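Local atomic coordinates of gamma-glutamyl cyclotransferase (Homo sapiens, PDB entry 3CRY), a protein that catalyses the formation of 5-oxoproline from gamma-glutamyl dipeptides, works as a homodimer, and can induce release of cytochrome c from mitochondria. Residues L33-A38 / K88-S93; I68-Q73 / T128-A133. The protein carries 1 engineered substitution. All blocks are in the same frame, centred on the assembly; numbering follows the deposited sequence. Where two conformers were deposited one is given.

Contacts 1 and 2 lie apart in the fold, their centres 24 Å from each other and their nearest atoms about 11 Å, so they do not touch. Along the chain their segments alternate: 33-38, 68-73, 88-93, 128-133. Contact 1 joins the turn after helix 28-34 to the start of helix 91-97, at the two ends of a run that is rich in strand. Contact 2 spans the three-stranded antiparallel sheet, from outer strand 68-74 across to outer strand 130-132. Each has a residue near the inferred substrate site, Asn-35 near Tyr-19 and Thr-70 near Tyr-22, and contact 2 borders the second subunit of the homodimer through several residues.

Contact 1 of 2, residues L33-A38 / K88-S93; sequences LRNPSA and KSNLNS
Asn-90 and Asn-35 meet through their side-chain amides, and between them they bury most of the 134 Å² enclosed by residues 33-38 and 88-93. The two amide planes are turned 42° from each other, and the modelled approach is Asn-35 OD1 to Asn-90 OD1 at 3.2 Å. The Asn-90 amide is probably turned over in the model and the residue was built in two conformers, so the identity of its polar ends is doubtful. Asn-35 is better defined. Its CG lies anti to its own carbonyl carbon (chi1 -48°), and from there the ND2 group is hydrogen-bonded to Ile-31 O in helix 28-34 and to Gln-97 OE1 in helix 91-97. One buried amide thus connects the two helices, while its side chain also packs on Leu-94 and on Met-86 of strand 77-87.

Ser-93 makes its link through solvent. A water donates to Arg-34 O at 2.9 Å and is hydrogen-bonded to Ser-93 OG at 2.8 Å, bridging the end of helix 28-34 to the first turn of helix 91-97. The same hydroxyl bonds to Gln-97 NE2, which makes Gln-97 a shared partner of Asn-35 and Ser-93. At the outer margin Ser-37 points its CB toward the 88-93 segment, on a type I turn closed by Ala-38 N to Asn-35 O at 3.1 Å.

The Asn-35 side chain is about 6 Å from that of Tyr-19, an inferred substrate-binding residue, and about 7 Å from that of Gln-98, an engineered residue at the position of the experimentally established proton acceptor. Close to the active site, then, the junction is polar and uncharged: one ordered water links Arg-34 O to Ser-93 OG, and the buried Asn-35 ND2 is gripped by two acceptors, Ile-31 O and Gln-97 OE1.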
ATOM      1  N   LEU A  33     -15.613 -19.092  -0.465  1.00 10.22           N
ATOM      2  CA  LEU A  33     -16.828 -18.647   0.263  1.00 12.18           C
ATOM      3  C   LEU A  33     -17.448 -17.372  -0.305  1.00 12.83           C
ATOM      4  O   LEU A  33     -18.677 -17.300  -0.492  1.00 13.05           O
ATOM      5  CB  LEU A  33     -16.575 -18.458   1.763  1.00 12.68           C
ATOM      6  CG  LEU A  33     -16.509 -19.724   2.615  1.00 16.70           C
ATOM      7  CD1 LEU A  33     -16.053 -19.339   4.023  1.00 20.39           C
ATOM      8  CD2 LEU A  33     -17.873 -20.464   2.673  1.00 18.84           C
ATOM      9  N   ARG A  34     -16.619 -16.365  -0.581  0.60 12.80           N
ATOM     10  CA  ARG A  34     -17.113 -15.132  -1.197  0.60 13.31           C
ATOM     11  C   ARG A  34     -16.652 -14.961  -2.646  0.60 12.64           C
ATOM     12  O   ARG A  34     -17.272 -14.225  -3.418  0.60 12.14           O
ATOM     13  CB  ARG A  34     -16.760 -13.907  -0.345  0.60 14.03           C
ATOM     14  CG  ARG A  34     -17.776 -13.658   0.774  0.60 16.98           C
ATOM     15  CD  ARG A  34     -17.173 -12.881   1.936  0.60 20.50           C
ATOM     16  NE  ARG A  34     -16.392 -13.731   2.835  0.60 25.70           N
ATOM     17  CZ  ARG A  34     -16.890 -14.370   3.896  0.60 26.87           C
ATOM     18  NH1 ARG A  34     -18.179 -14.270   4.198  0.60 28.27           N
ATOM     19  NH2 ARG A  34     -16.099 -15.118   4.658  0.60 27.68           N
ATOM     20  N   ASN A  35     -15.583 -15.666  -3.016  1.00 11.72           N
ATOM     21  CA  ASN A  35     -15.041 -15.575  -4.375  1.00 11.33           C
ATOM     22  C   ASN A  35     -15.072 -16.912  -5.109  1.00 10.68           C
ATOM     23  O   ASN A  35     -14.020 -17.454  -5.471  1.00 10.81           O
ATOM     24  CB  ASN A  35     -13.610 -14.997  -4.352  1.00 10.99           C
ATOM     25  CG  ASN A  35     -13.512 -13.760  -3.495  1.00 11.50           C
ATOM     26  OD1 ASN A  35     -13.877 -12.652  -3.922  1.00 13.33           O
ATOM     27  ND2 ASN A  35     -13.062 -13.944  -2.257  1.00 10.74           N
ATOM     28  N   PRO A  36     -16.283 -17.459  -5.346  1.00 10.38           N
ATOM     29  CA  PRO A  36     -16.361 -18.843  -5.841  1.00 10.65           C
ATOM     30  C   PRO A  36     -15.728 -19.118  -7.210  1.00 10.15           C
ATOM     31  O   PRO A  36     -15.393 -20.268  -7.497  1.00 10.89           O
ATOM     32  CB  PRO A  36     -17.868 -19.164  -5.843  1.00 10.65           C
ATOM     33  CG  PRO A  36     -18.570 -17.935  -5.486  1.00 11.15           C
ATOM     34  CD  PRO A  36     -17.606 -16.839  -5.161  1.00 10.39           C
ATOM     35  N   SER A  37     -15.523 -18.097  -8.036  1.00 10.87           N
ATOM     36  CA  SER A  37     -14.942 -18.358  -9.364  1.00 11.02           C
ATOM     37  C   SER A  37     -13.404 -18.156  -9.428  1.00 10.81           C
ATOM     38  O   SER A  37     -12.806 -18.338 -10.484  1.00 11.29           O
ATOM     39  CB  SER A  37     -15.649 -17.568 -10.465  1.00 12.35           C
ATOM     40  OG  SER A  37     -15.444 -16.183 -10.309  1.00 13.26           O
ATOM     41  N   ALA A  38     -12.791 -17.774  -8.306  1.00  9.37           N
ATOM     42  CA  ALA A  38     -11.320 -17.704  -8.222  1.00  9.08           C
ATOM     43  C   ALA A  38     -10.713 -19.043  -8.643  1.00  9.09           C
ATOM     44  O   ALA A  38     -11.189 -20.110  -8.240  1.00  9.93           O
ATOM     45  CB  ALA A  38     -10.877 -17.351  -6.805  1.00  8.76           C
ATOM     46  N   LYS A  88     -12.242  -9.605 -13.718  1.00 17.52           N
ATOM     47  CA  LYS A  88     -12.207  -8.183 -13.341  1.00 18.44           C
ATOM     48  C   LYS A  88     -13.544  -7.683 -12.766  1.00 18.97           C
ATOM     49  O   LYS A  88     -13.577  -6.726 -11.990  1.00 18.48           O
ATOM     50  CB  LYS A  88     -11.700  -7.302 -14.491  1.00 18.97           C
ATOM     51  CG  LYS A  88     -10.183  -7.236 -14.558  1.00 20.17           C
ATOM     52  CD  LYS A  88      -9.702  -6.262 -15.628  1.00 24.25           C
ATOM     53  CE  LYS A  88      -8.192  -6.334 -15.776  1.00 27.28           C
ATOM     54  NZ  LYS A  88      -7.758  -5.924 -17.149  1.00 30.12           N
ATOM     55  N   SER A  89     -14.639  -8.359 -13.112  1.00 19.76           N
ATOM     56  CA  SER A  89     -15.947  -8.106 -12.477  1.00 20.24           C
ATOM     57  C   SER A  89     -15.976  -8.296 -10.945  1.00 20.54           C
ATOM     58  O   SER A  89     -16.937  -7.862 -10.268  1.00 21.71           O
ATOM     59  CB  SER A  89     -17.024  -9.003 -13.115  1.00 20.66           C
ATOM     60  OG  SER A  89     -16.717 -10.372 -12.905  1.00 20.64           O
ATOM     61  N   ASN A  90     -14.921  -8.939 -10.436  0.60 20.33           N
ATOM     62  CA  ASN A  90     -14.743  -9.323  -9.031  0.60 20.01           C
ATOM     63  C   ASN A  90     -13.998  -8.270  -8.187  0.60 18.88           C
ATOM     64  O   ASN A  90     -14.021  -8.348  -6.957  0.60 18.58           O
ATOM     65  CB  ASN A  90     -13.934 -10.632  -8.979  0.60 20.67           C
ATOM     66  CG  ASN A  90     -14.508 -11.666  -8.023  0.60 22.14           C
ATOM     67  OD1 ASN A  90     -14.600 -11.448  -6.808  0.60 23.58           O
ATOM     68  ND2 ASN A  90     -14.862 -12.827  -8.570  0.60 24.09           N
ATOM     69  N   LEU A  91     -13.336  -7.312  -8.845  1.00 18.04           N
ATOM     70  CA  LEU A  91     -12.479  -6.285  -8.210  0.70 17.62           C
ATOM     71  C   LEU A  91     -13.149  -5.591  -7.017  1.00 17.03           C
ATOM     72  O   LEU A  91     -12.638  -5.600  -5.888  1.00 16.31           O
ATOM     73  CB  LEU A  91     -12.071  -5.220  -9.247  0.70 17.79           C
ATOM     74  CG  LEU A  91     -10.646  -4.955  -9.763  0.70 19.20           C
ATOM     75  CD1 LEU A  91      -9.604  -5.972  -9.368  0.70 17.59           C
ATOM     76  CD2 LEU A  91     -10.627  -4.726 -11.278  0.70 17.79           C
ATOM     77  N   ASN A  92     -14.299  -4.963  -7.270  1.00 16.01           N
ATOM     78  CA  ASN A  92     -14.999  -4.254  -6.214  1.00 15.45           C
ATOM     79  C   ASN A  92     -15.388  -5.133  -5.026  1.00 14.36           C
ATOM     80  O   ASN A  92     -15.303  -4.695  -3.878  1.00 14.19           O
ATOM     81  CB  ASN A  92     -16.217  -3.515  -6.781  1.00 15.83           C
ATOM     82  CG  ASN A  92     -15.811  -2.339  -7.647  1.00 18.72           C
ATOM     83  OD1 ASN A  92     -14.704  -1.813  -7.519  1.00 19.27           O
ATOM     84  ND2 ASN A  92     -16.707  -1.924  -8.547  1.00 21.87           N
ATOM     85  N   SER A  93     -15.793  -6.367  -5.309  1.00 13.82           N
ATOM     86  CA  SER A  93     -16.163  -7.313  -4.258  1.00 13.67           C
ATOM     87  C   SER A  93     -14.979  -7.662  -3.351  1.00 12.99           C
ATOM     88  O   SER A  93     -15.108  -7.686  -2.126  1.00 12.44           O
ATOM     89  CB  SER A  93     -16.768  -8.575  -4.871  1.00 14.17           C
ATOM     90  OG  SER A  93     -17.086  -9.505  -3.854  1.00 16.40           O
TER
HETATM   91  O   HOH W   1     -17.619 -11.906  -5.177  1.00 27.77           O

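Contact 2 of 2, residues I68-Q73 / T128-A133; sequences IATIFQ and TNYESA
Thr-70 sets its methyl over one face of the Tyr-130 ring, a CH-pi contact in which CG2 is 3.9 Å from the ring centroid and 25° off the normal. The methyl is displaced toward the phenol end, as its closest ring atom, CZ at 3.6 Å from CG2, bears out. Thr-70 OG1 stands anti to the backbone N (chi1 -172°), which leaves CG2 to face the ring while the hydroxyl is hydrogen-bonded to Met-127 N.

Van der Waals packing adds Phe-72, two residues along and with its CB likewise directed toward the 128-133 segment. CD2 of its ring lies 3.6 Å from Tyr-130 OH, which comes in obliquely, and the two side chains cross at about a right angle.

No hydrogen bond joins the two segments directly, because strand 49-56 runs between them as the centre of a three-stranded antiparallel sheet. Strands 68-74 and 130-132 are its outer members. The nearest CA atoms of the two segments, those of Phe-72 and of Thr-128 in the loop leading into strand 130-132, are 8.9 Å apart. Tyr-130 therefore reaches over the central strand, along one side of the sheet, to touch the far strand.

A hydrogen bond from Tyr-130 OH to Asp-52 OD2 ties the phenol to that middle strand. An alanine in place of Tyr-130 is likely to take the ring away from the Thr-70 methyl and leave Asp-52 OD2 without its phenol partner. The side chain of Thr-70 is about 4 Å from that of Tyr-22, an inferred substrate-binding residue, and Phe-72 packs on Asn-129 of the second subunit.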
ATOM      1  N   ILE A  68      -4.991 -10.325  12.369  1.00  6.95           N
ATOM      2  CA  ILE A  68      -5.099 -10.889  11.005  1.00  7.55           C
ATOM      3  C   ILE A  68      -3.864 -10.488  10.176  1.00  6.65           C
ATOM      4  O   ILE A  68      -3.047  -9.635  10.608  1.00  7.25           O
ATOM      5  CB  ILE A  68      -6.442 -10.563  10.316  1.00  7.26           C
ATOM      6  CG1 ILE A  68      -6.660  -9.052  10.201  1.00  8.57           C
ATOM      7  CG2 ILE A  68      -7.630 -11.245  11.084  1.00  9.31           C
ATOM      8  CD1 ILE A  68      -7.971  -8.681   9.454  1.00 10.88           C
ATOM      9  N   ALA A  69      -3.684 -11.150   9.033  1.00  6.47           N
ATOM     10  CA  ALA A  69      -2.400 -11.094   8.350  1.00  5.85           C
ATOM     11  C   ALA A  69      -2.165  -9.768   7.642  1.00  5.87           C
ATOM     12  O   ALA A  69      -3.079  -9.212   7.037  1.00  6.18           O
ATOM     13  CB  ALA A  69      -2.276 -12.244   7.332  1.00  6.17           C
ATOM     14  N   THR A  70      -0.921  -9.318   7.689  1.00  5.98           N
ATOM     15  CA  THR A  70      -0.471  -8.161   6.887  1.00  5.63           C
ATOM     16  C   THR A  70       0.986  -8.360   6.470  1.00  5.94           C
ATOM     17  O   THR A  70       1.649  -9.303   6.924  1.00  5.81           O
ATOM     18  CB  THR A  70      -0.692  -6.822   7.641  1.00  6.59           C
ATOM     19  OG1 THR A  70      -0.409  -5.710   6.762  1.00  6.64           O
ATOM     20  CG2 THR A  70       0.238  -6.731   8.890  1.00  5.79           C
ATOM     21  N   ILE A  71       1.474  -7.505   5.581  1.00  5.51           N
ATOM     22  CA  ILE A  71       2.884  -7.572   5.129  1.00  6.04           C
ATOM     23  C   ILE A  71       3.441  -6.161   5.113  1.00  6.82           C
ATOM     24  O   ILE A  71       2.684  -5.175   4.975  1.00  7.23           O
ATOM     25  CB  ILE A  71       3.047  -8.232   3.734  1.00  6.10           C
ATOM     26  CG1 ILE A  71       2.195  -7.506   2.666  1.00  7.93           C
ATOM     27  CG2 ILE A  71       2.690  -9.751   3.805  1.00  6.29           C
ATOM     28  CD1 ILE A  71       2.350  -8.029   1.214  1.00  6.55           C
ATOM     29  N   PHE A  72       4.752  -6.056   5.301  1.00  6.28           N
ATOM     30  CA  PHE A  72       5.399  -4.743   5.216  1.00  8.10           C
ATOM     31  C   PHE A  72       6.797  -4.873   4.622  1.00  8.30           C
ATOM     32  O   PHE A  72       7.387  -5.958   4.647  1.00  8.29           O
ATOM     33  CB  PHE A  72       5.376  -4.011   6.567  1.00  8.65           C
ATOM     34  CG  PHE A  72       6.182  -4.680   7.667  1.00  9.65           C
ATOM     35  CD1 PHE A  72       7.577  -4.546   7.720  1.00 11.92           C
ATOM     36  CD2 PHE A  72       5.537  -5.398   8.681  1.00 12.29           C
ATOM     37  CE1 PHE A  72       8.314  -5.143   8.757  1.00 13.49           C
ATOM     38  CE2 PHE A  72       6.263  -5.993   9.723  1.00 13.56           C
ATOM     39  CZ  PHE A  72       7.643  -5.869   9.764  1.00 12.46           C
ATOM     40  N   GLN A  73       7.302  -3.791   4.033  1.00  8.02           N
ATOM     41  CA  GLN A  73       8.614  -3.856   3.368  1.00  8.86           C
ATOM     42  C   GLN A  73       9.765  -4.062   4.356  1.00  9.44           C
ATOM     43  O   GLN A  73       9.870  -3.365   5.383  1.00 10.30           O
ATOM     44  CB  GLN A  73       8.802  -2.615   2.484  1.00  9.07           C
ATOM     45  CG  GLN A  73       7.895  -2.675   1.263  1.00  9.05           C
ATOM     46  CD  GLN A  73       7.724  -1.347   0.604  1.00 10.91           C
ATOM     47  OE1 GLN A  73       7.290  -0.377   1.245  1.00 11.74           O
ATOM     48  NE2 GLN A  73       8.054  -1.287  -0.694  1.00 10.90           N
ATOM     49  N   THR A 128      -2.198  -0.333   6.791  1.00  7.90           N
ATOM     50  CA  THR A 128      -1.356   0.861   6.928  1.00  7.75           C
ATOM     51  C   THR A 128      -1.361   1.473   8.327  1.00  7.99           C
ATOM     52  O   THR A 128      -0.528   2.348   8.623  1.00  9.50           O
ATOM     53  CB  THR A 128      -1.757   1.976   5.929  1.00  7.62           C
ATOM     54  OG1 THR A 128      -3.077   2.447   6.235  1.00  7.01           O
ATOM     55  CG2 THR A 128      -1.740   1.466   4.485  1.00  7.45           C
ATOM     56  N   ASN A 129      -2.291   1.020   9.174  1.00  8.04           N
ATOM     57  CA  ASN A 129      -2.436   1.565  10.506  1.00  8.45           C
ATOM     58  C   ASN A 129      -2.940   0.434  11.384  1.00  8.93           C
ATOM     59  O   ASN A 129      -4.122   0.100  11.359  1.00  9.14           O
ATOM     60  CB  ASN A 129      -3.443   2.747  10.480  1.00  8.70           C
ATOM     61  CG  ASN A 129      -3.550   3.457  11.815  1.00 11.40           C
ATOM     62  OD1 ASN A 129      -2.983   3.001  12.820  1.00 12.91           O
ATOM     63  ND2 ASN A 129      -4.277   4.570  11.847  1.00 10.98           N
ATOM     64  N   TYR A 130      -2.025  -0.213  12.104  1.00  8.61           N
ATOM     65  CA  TYR A 130      -2.441  -1.363  12.934  1.00  9.07           C
ATOM     66  C   TYR A 130      -1.581  -1.553  14.166  1.00  9.70           C
ATOM     67  O   TYR A 130      -0.492  -0.999  14.252  1.00  9.79           O
ATOM     68  CB  TYR A 130      -2.432  -2.664  12.101  1.00  9.65           C
ATOM     69  CG  TYR A 130      -1.042  -3.221  11.758  1.00 10.34           C
ATOM     70  CD1 TYR A 130      -0.292  -2.719  10.679  1.00 12.51           C
ATOM     71  CD2 TYR A 130      -0.488  -4.262  12.505  1.00 10.46           C
ATOM     72  CE1 TYR A 130       0.991  -3.249  10.369  1.00  9.58           C
ATOM     73  CE2 TYR A 130       0.792  -4.785  12.211  1.00 10.18           C
ATOM     74  CZ  TYR A 130       1.524  -4.272  11.145  1.00 10.46           C
ATOM     75  OH  TYR A 130       2.771  -4.813  10.857  1.00 11.40           O
ATOM     76  N   GLU A 131      -2.082  -2.364  15.102  1.00 10.14           N
ATOM     77  CA  GLU A 131      -1.321  -2.768  16.300  1.00 12.73           C
ATOM     78  C   GLU A 131      -1.010  -4.266  16.196  1.00 11.36           C
ATOM     79  O   GLU A 131      -1.929  -5.065  15.997  1.00 11.24           O
ATOM     80  CB  GLU A 131      -2.125  -2.457  17.572  1.00 13.06           C
ATOM     81  CG  GLU A 131      -2.259  -0.944  17.890  1.00 16.75           C
ATOM     82  CD  GLU A 131      -3.437  -0.593  18.821  1.00 18.26           C
ATOM     83  OE1 GLU A 131      -4.035  -1.504  19.449  1.00 24.93           O
ATOM     84  OE2 GLU A 131      -3.764   0.612  18.930  1.00 24.57           O
ATOM     85  N   SER A 132       0.277  -4.629  16.292  1.00 11.35           N
ATOM     86  CA  SER A 132       0.694  -6.016  16.153  0.50 11.44           C
ATOM     87  C   SER A 132       0.029  -6.869  17.236  1.00 10.82           C
ATOM     88  O   SER A 132      -0.060  -6.455  18.396  1.00 11.64           O
ATOM     89  CB  SER A 132       2.214  -6.129  16.212  0.50 11.50           C
ATOM     90  OG  SER A 132       2.646  -7.353  15.653  0.50 13.17           O
ATOM     91  N   ALA A 133      -0.472  -8.048  16.846  1.00 10.49           N
ATOM     92  CA  ALA A 133      -1.171  -8.955  17.775  1.00  9.35           C
ATOM     93  C   ALA A 133      -1.227 -10.357  17.183  1.00  9.42           C
ATOM     94  O   ALA A 133      -1.484 -10.516  15.979  1.00  7.38           O
ATOM     95  CB  ALA A 133      -2.569  -8.466  18.092  1.00  9.06           C
TER